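Local coordinates for protein disulfide oxidoreductase (Xylella fastidiosa, PDB 2REM) that probably catalyses thiol-disulfide exchange in the periplasm, as a thioredoxin-fold oxidase of the DsbA type that introduces disulfide bonds into exported proteins, at residues V70-F74 and V104-V109; V161-V167 and L182-E186. One frame throughout, in Å; residues are numbered along the deposited sequence.

Contact 1 (V70-F74 and V104-V109)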
loop_
_atom_site.group_PDB
_atom_site.type_symbol
_atom_site.label_atom_id
_atom_site.label_comp_id
_atom_site.label_asym_id
_atom_site.label_seq_id
_atom_site.Cartn_x
_atom_site.Cartn_y
_atom_site.Cartn_z
ATOM N N VAL A 70 12.844 9.326 -3.870
ATOM C CA VAL A 70 12.531 9.372 -2.444
ATOM C C VAL A 70 11.579 8.269 -2.011
ATOM O O VAL A 70 11.532 7.918 -0.839
ATOM C CB VAL A 70 11.959 10.757 -1.996
ATOM C CG1 VAL A 70 12.981 11.873 -2.252
ATOM C CG2 VAL A 70 10.623 11.056 -2.682
ATOM N N TRP A 71 10.793 7.743 -2.952
ATOM C CA TRP A 71 9.804 6.726 -2.625
ATOM C C TRP A 71 10.470 5.457 -2.112
ATOM O O TRP A 71 9.928 4.779 -1.251
ATOM C CB TRP A 71 8.996 6.374 -3.878
ATOM C CG TRP A 71 8.228 7.534 -4.457
ATOM C CD1 TRP A 71 8.699 8.534 -5.273
ATOM C CD2 TRP A 71 6.846 7.806 -4.242
ATOM N NE1 TRP A 71 7.665 9.396 -5.610
ATOM C CE2 TRP A 71 6.522 8.970 -4.978
ATOM C CE3 TRP A 71 5.833 7.155 -3.520
ATOM C CZ2 TRP A 71 5.231 9.499 -4.999
ATOM C CZ3 TRP A 71 4.560 7.677 -3.552
ATOM C CH2 TRP A 71 4.269 8.840 -4.280
ATOM N N ASP A 72 11.634 5.127 -2.672
ATOM C CA ASP A 72 12.185 3.776 -2.500
ATOM C C ASP A 72 12.646 3.463 -1.083
ATOM O O ASP A 72 12.298 2.408 -0.575
ATOM C CB ASP A 72 13.276 3.472 -3.530
ATOM C CG ASP A 72 12.718 3.278 -4.916
ATOM O OD1 ASP A 72 11.498 3.431 -5.118
ATOM O OD2 ASP A 72 13.512 2.957 -5.813
ATOM N N PRO A 73 13.416 4.371 -0.434
ATOM C CA PRO A 73 13.743 4.145 0.969
ATOM C C PRO A 73 12.513 3.910 1.831
ATOM O O PRO A 73 12.529 3.049 2.731
ATOM C CB PRO A 73 14.446 5.449 1.385
ATOM C CG PRO A 73 15.063 5.949 0.156
ATOM C CD PRO A 73 14.075 5.598 -0.946
ATOM N N PHE A 74 11.434 4.645 1.548
ATOM C CA PHE A 74 10.231 4.484 2.347
ATOM C C PHE A 74 9.448 3.238 2.014
ATOM O O PHE A 74 8.748 2.684 2.873
ATOM C CB PHE A 74 9.366 5.736 2.267
ATOM C CG PHE A 74 9.940 6.848 3.031
ATOM C CD1 PHE A 74 9.812 6.868 4.419
ATOM C CD2 PHE A 74 10.682 7.845 2.396
ATOM C CE1 PHE A 74 10.372 7.900 5.180
ATOM C CE2 PHE A 74 11.244 8.878 3.154
ATOM C CZ PHE A 74 11.079 8.884 4.565
ATOM N N VAL A 104 10.902 12.637 10.617
ATOM C CA VAL A 104 11.593 11.749 9.697
ATOM C C VAL A 104 11.615 12.538 8.378
ATOM O O VAL A 104 10.563 12.951 7.892
ATOM C CB VAL A 104 10.857 10.373 9.540
ATOM C CG1 VAL A 104 11.455 9.530 8.389
ATOM C CG2 VAL A 104 10.916 9.558 10.845
ATOM N N PRO A 105 12.812 12.755 7.809
ATOM C CA PRO A 105 12.922 13.537 6.572
ATOM C C PRO A 105 12.526 12.723 5.332
ATOM O O PRO A 105 12.636 11.500 5.320
ATOM C CB PRO A 105 14.406 13.898 6.524
ATOM C CG PRO A 105 15.093 12.720 7.203
ATOM C CD PRO A 105 14.120 12.273 8.290
ATOM N N ILE A 106 12.035 13.389 4.302
ATOM C CA ILE A 106 11.787 12.704 3.035
ATOM C C ILE A 106 13.122 12.604 2.277
ATOM O O ILE A 106 13.560 11.511 1.894
ATOM C CB ILE A 106 10.678 13.393 2.219
ATOM C CG1 ILE A 106 9.312 13.108 2.857
ATOM C CG2 ILE A 106 10.669 12.893 0.764
ATOM C CD1 ILE A 106 8.185 13.991 2.356
ATOM N N GLN A 107 13.795 13.740 2.129
ATOM C CA GLN A 107 15.031 13.792 1.367
ATOM C C GLN A 107 16.160 13.129 2.125
ATOM O O GLN A 107 16.328 13.355 3.321
ATOM C CB GLN A 107 15.393 15.236 1.003
ATOM C CG GLN A 107 14.300 15.954 0.202
ATOM C CD GLN A 107 13.992 15.301 -1.145
ATOM O OE1 GLN A 107 12.826 15.158 -1.530
ATOM N NE2 GLN A 107 15.037 14.913 -1.871
ATOM N N ASN A 108 16.884 12.267 1.411
ATOM C CA ASN A 108 18.117 11.636 1.881
ATOM C C ASN A 108 17.932 10.867 3.170
ATOM O O ASN A 108 18.878 10.714 3.941
ATOM C CB ASN A 108 19.247 12.654 2.048
ATOM C CG ASN A 108 19.592 13.372 0.752
ATOM O OD1 ASN A 108 19.577 12.784 -0.345
ATOM N ND2 ASN A 108 19.892 14.657 0.871
ATOM N N VAL A 109 16.712 10.398 3.408
ATOM C CA VAL A 109 16.477 9.548 4.558
ATOM C C VAL A 109 17.289 8.271 4.388
ATOM O O VAL A 109 17.447 7.749 3.279
ATOM C CB VAL A 109 14.984 9.191 4.734
ATOM C CG1 VAL A 109 14.589 8.096 3.773
ATOM C CG2 VAL A 109 14.709 8.790 6.179
HETATM O O HOH W 1 13.711 9.029 0.766
#
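Phe74 and Val109 meet inside the helical domain that DsbA proteins carry as an insertion in their thioredoxin fold. Phe74 lies near the start of helix 71-83; Val109 closes a type II beta turn, Ile106 to Val109, in the loop before helix 111-119. The tight part gathers round the Phe74 ring. Val109 CG1 sits 3.5 Å from Phe74 CE2 and also touches Pro73 CB at 3.6 Å. That branch stands between the backbone N and the carbonyl carbon of Val109 (chi1 79°), which turns it toward the helix. Val104 CG1 adds an apolar contact at the ring edge, 3.8 Å from Phe74 CE1. Ile98 of helix 87-101 also packs on Phe74.

The Val70 side is looser and nearer to solvent. Val70 CB touches Ile106 CG2. The chain of exposed Gln107, bent at chi2, brings its amide against Val70 CG1, with Gln107 OE1 nearest at 3.4 Å. Water 1 bridges the two backbones here. It donates to Val70 O at 2.9 Å and to Ile106 O at 2.7 Å. Pro105 O is buried without a hydrogen-bond partner; it lies in the plane of the Phe74 ring, 3.1 Å from Phe74 CZ.

Contact 2 (V161-V167 and L182-E186)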
loop_
_atom_site.group_PDB
_atom_site.type_symbol
_atom_site.label_atom_id
_atom_site.label_comp_id
_atom_site.label_asym_id
_atom_site.label_seq_id
_atom_site.Cartn_x
_atom_site.Cartn_y
_atom_site.Cartn_z
ATOM N N VAL A 161 -8.093 -3.837 -7.389
ATOM C CA VAL A 161 -8.900 -5.000 -7.014
ATOM C C VAL A 161 -8.500 -6.198 -7.847
ATOM O O VAL A 161 -8.548 -6.154 -9.084
ATOM C CB VAL A 161 -10.417 -4.733 -7.149
ATOM C CG1 VAL A 161 -11.224 -5.937 -6.662
ATOM C CG2 VAL A 161 -10.812 -3.479 -6.323
ATOM N N ASN A 162 -8.092 -7.256 -7.151
ATOM C CA ASN A 162 -7.726 -8.536 -7.779
ATOM C C ASN A 162 -6.655 -8.416 -8.855
ATOM O O ASN A 162 -6.566 -9.266 -9.751
ATOM C CB ASN A 162 -8.982 -9.245 -8.322
ATOM C CG ASN A 162 -9.741 -9.976 -7.240
ATOM O OD1 ASN A 162 -9.270 -10.078 -6.101
ATOM N ND2 ASN A 162 -10.924 -10.475 -7.574
ATOM N N GLY A 163 -5.849 -7.360 -8.754
ATOM C CA GLY A 163 -4.780 -7.104 -9.729
ATOM C C GLY A 163 -5.322 -6.747 -11.105
ATOM O O GLY A 163 -4.577 -6.670 -12.077
ATOM N N ARG A 164 -6.626 -6.548 -11.179
ATOM C CA ARG A 164 -7.293 -6.435 -12.463
ATOM C C ARG A 164 -7.937 -5.072 -12.657
ATOM O O ARG A 164 -8.013 -4.587 -13.771
ATOM C CB ARG A 164 -8.351 -7.527 -12.581
ATOM C CG ARG A 164 -9.007 -7.621 -13.903
ATOM C CD ARG A 164 -9.739 -8.942 -13.982
ATOM N NE ARG A 164 -10.461 -9.068 -15.235
ATOM C CZ ARG A 164 -11.433 -9.942 -15.431
ATOM N NH1 ARG A 164 -11.793 -10.756 -14.448
ATOM N NH2 ARG A 164 -12.039 -9.998 -16.606
ATOM N N TYR A 165 -8.436 -4.474 -11.584
ATOM C CA TYR A 165 -9.142 -3.210 -11.717
ATOM C C TYR A 165 -8.486 -2.170 -10.867
ATOM O O TYR A 165 -8.385 -2.330 -9.654
ATOM C CB TYR A 165 -10.611 -3.352 -11.351
ATOM C CG TYR A 165 -11.276 -4.424 -12.154
ATOM C CD1 TYR A 165 -11.604 -5.645 -11.574
ATOM C CD2 TYR A 165 -11.540 -4.230 -13.498
ATOM C CE1 TYR A 165 -12.197 -6.645 -12.324
ATOM C CE2 TYR A 165 -12.130 -5.220 -14.259
ATOM C CZ TYR A 165 -12.458 -6.418 -13.652
ATOM O OH TYR A 165 -13.042 -7.398 -14.387
ATOM N N MET A 166 -8.052 -1.100 -11.510
ATOM C CA MET A 166 -7.375 -0.041 -10.810
ATOM C C MET A 166 -8.330 1.130 -10.734
ATOM O O MET A 166 -8.769 1.672 -11.763
ATOM C CB MET A 166 -6.075 0.325 -11.530
ATOM C CG MET A 166 -5.357 1.515 -10.916
ATOM S SD MET A 166 -3.741 1.788 -11.699
ATOM C CE MET A 166 -4.097 2.005 -13.439
ATOM N N VAL A 167 -8.645 1.504 -9.505
ATOM C CA VAL A 167 -9.597 2.585 -9.255
ATOM C C VAL A 167 -8.973 3.905 -9.697
ATOM O O VAL A 167 -7.780 4.147 -9.486
ATOM C CB VAL A 167 -9.997 2.635 -7.767
ATOM C CG1 VAL A 167 -10.961 3.781 -7.491
ATOM C CG2 VAL A 167 -10.656 1.304 -7.355
ATOM N N LEU A 182 -16.499 -2.608 -7.220
ATOM C CA LEU A 182 -15.625 -3.614 -7.848
ATOM C C LEU A 182 -15.509 -4.855 -6.982
ATOM O O LEU A 182 -15.487 -5.971 -7.508
ATOM C CB LEU A 182 -14.216 -3.066 -8.102
ATOM C CG LEU A 182 -14.073 -1.921 -9.110
ATOM C CD1 LEU A 182 -12.655 -1.365 -9.003
ATOM C CD2 LEU A 182 -14.380 -2.438 -10.521
ATOM N N VAL A 183 -15.403 -4.656 -5.667
ATOM C CA VAL A 183 -15.359 -5.796 -4.738
ATOM C C VAL A 183 -16.670 -6.585 -4.794
ATOM O O VAL A 183 -16.665 -7.806 -4.887
ATOM C CB VAL A 183 -15.059 -5.371 -3.293
ATOM C CG1 VAL A 183 -15.412 -6.521 -2.331
ATOM C CG2 VAL A 183 -13.576 -4.941 -3.132
ATOM N N SER A 184 -17.803 -5.891 -4.768
ATOM C CA SER A 184 -19.090 -6.581 -4.872
ATOM C C SER A 184 -19.252 -7.310 -6.191
ATOM O O SER A 184 -19.854 -8.401 -6.253
ATOM C CB SER A 184 -20.225 -5.594 -4.689
ATOM O OG SER A 184 -20.209 -5.147 -3.351
ATOM N N ARG A 185 -18.739 -6.692 -7.246
ATOM C CA ARG A 185 -18.843 -7.274 -8.573
ATOM C C ARG A 185 -17.993 -8.551 -8.678
ATOM O O ARG A 185 -18.438 -9.527 -9.248
ATOM C CB ARG A 185 -18.460 -6.264 -9.647
ATOM C CG ARG A 185 -18.830 -6.735 -11.041
ATOM C CD ARG A 185 -18.464 -5.748 -12.088
ATOM N NE ARG A 185 -17.036 -5.463 -12.121
ATOM C CZ ARG A 185 -16.467 -4.761 -13.093
ATOM N NH1 ARG A 185 -17.220 -4.316 -14.099
ATOM N NH2 ARG A 185 -15.163 -4.516 -13.077
ATOM N N GLU A 186 -16.790 -8.529 -8.112
ATOM C CA GLU A 186 -15.958 -9.732 -7.993
ATOM C C GLU A 186 -16.653 -10.808 -7.180
ATOM O O GLU A 186 -16.641 -11.995 -7.552
ATOM C CB GLU A 186 -14.613 -9.413 -7.344
ATOM C CG GLU A 186 -13.735 -8.524 -8.212
ATOM C CD GLU A 186 -13.569 -9.103 -9.622
ATOM O OE1 GLU A 186 -14.221 -8.608 -10.567
ATOM O OE2 GLU A 186 -12.790 -10.061 -9.776
HETATM O O HOH W 2 -11.737 -10.786 -11.976
HETATM O O HOH W 3 -14.494 -9.340 -13.077
#
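Tyr165 has an arginine over each face of its ring, one offering its guanidinium and the other its aliphatic chain. On the helix side Arg185 NH2 lies 3.3 Å from Tyr165 CE2, above the ring and toward its rim. This is a cation-pi contact, with Arg185 CZ 4.7 Å from the ring centroid. The ring and guanidinium planes are 55° apart, so the groups do not stack flat. The bend of Arg185 at chi3 brings the guanidinium over the ring, and Arg185 NH1 is hydrogen-bonded to Tyr11 OH. Arg164 CG lies over the other face, toward the rim, while Arg164 NE forms a salt bridge with Glu13.

Glu186 carries the polar part. Asn162 ND2 donates to Glu186 OE2 at 2.9 Å, with an N-H...O angle of 150°. The bond uses the anti lone pair of the carboxylate and stays close to the amide plane. Asn162 OD1 accepts from the backbone N of Glu28, which holds the amide in place. Water 3 joins Glu186 OE1 to Tyr165 OH. The Asn162 bond and water 3 probably favour the ionised carboxylate.

The rest of the contact is apolar. Leu182 CD1 touches both Tyr165 CB and Val167 CG2, at 3.7 Å from each. Leu182 CB meets Val161 CG2 at 3.9 Å.

Val161 stands opposite two residues, Arg164 and Tyr165, in a classic beta bulge, and Val161 O accepts from both backbone N atoms. The contact lays the C-terminal helix 172-190 against the thioredoxin sheet; segment 182-186 runs nearly antiparallel to strand 165-167 (160°). Strands 27-33 and 11-13 border it, through Ile27 and Tyr11.

How the contacts relate
The two contacts lie on opposite sides of the chain's centre. Their centres are 31 Å apart and their nearest atoms about 13 Å apart, so they do not touch. Both segments of contact 1 precede those of contact 2 in the sequence. Contact 1 belongs to the inserted helical domain, and contact 2 to the thioredoxin part, where a helix packs on the sheet. Cys37 and Cys40 form a CxxC pair at the start of helix 38-52. They are the predicted redox-active pair, but their disulfide is absent in this structure. Contact 1 borders this region: Phe74 touches Thr36, the residue before Cys37. Contact 2 uses strand 165-167, next to the edge strand 11-13.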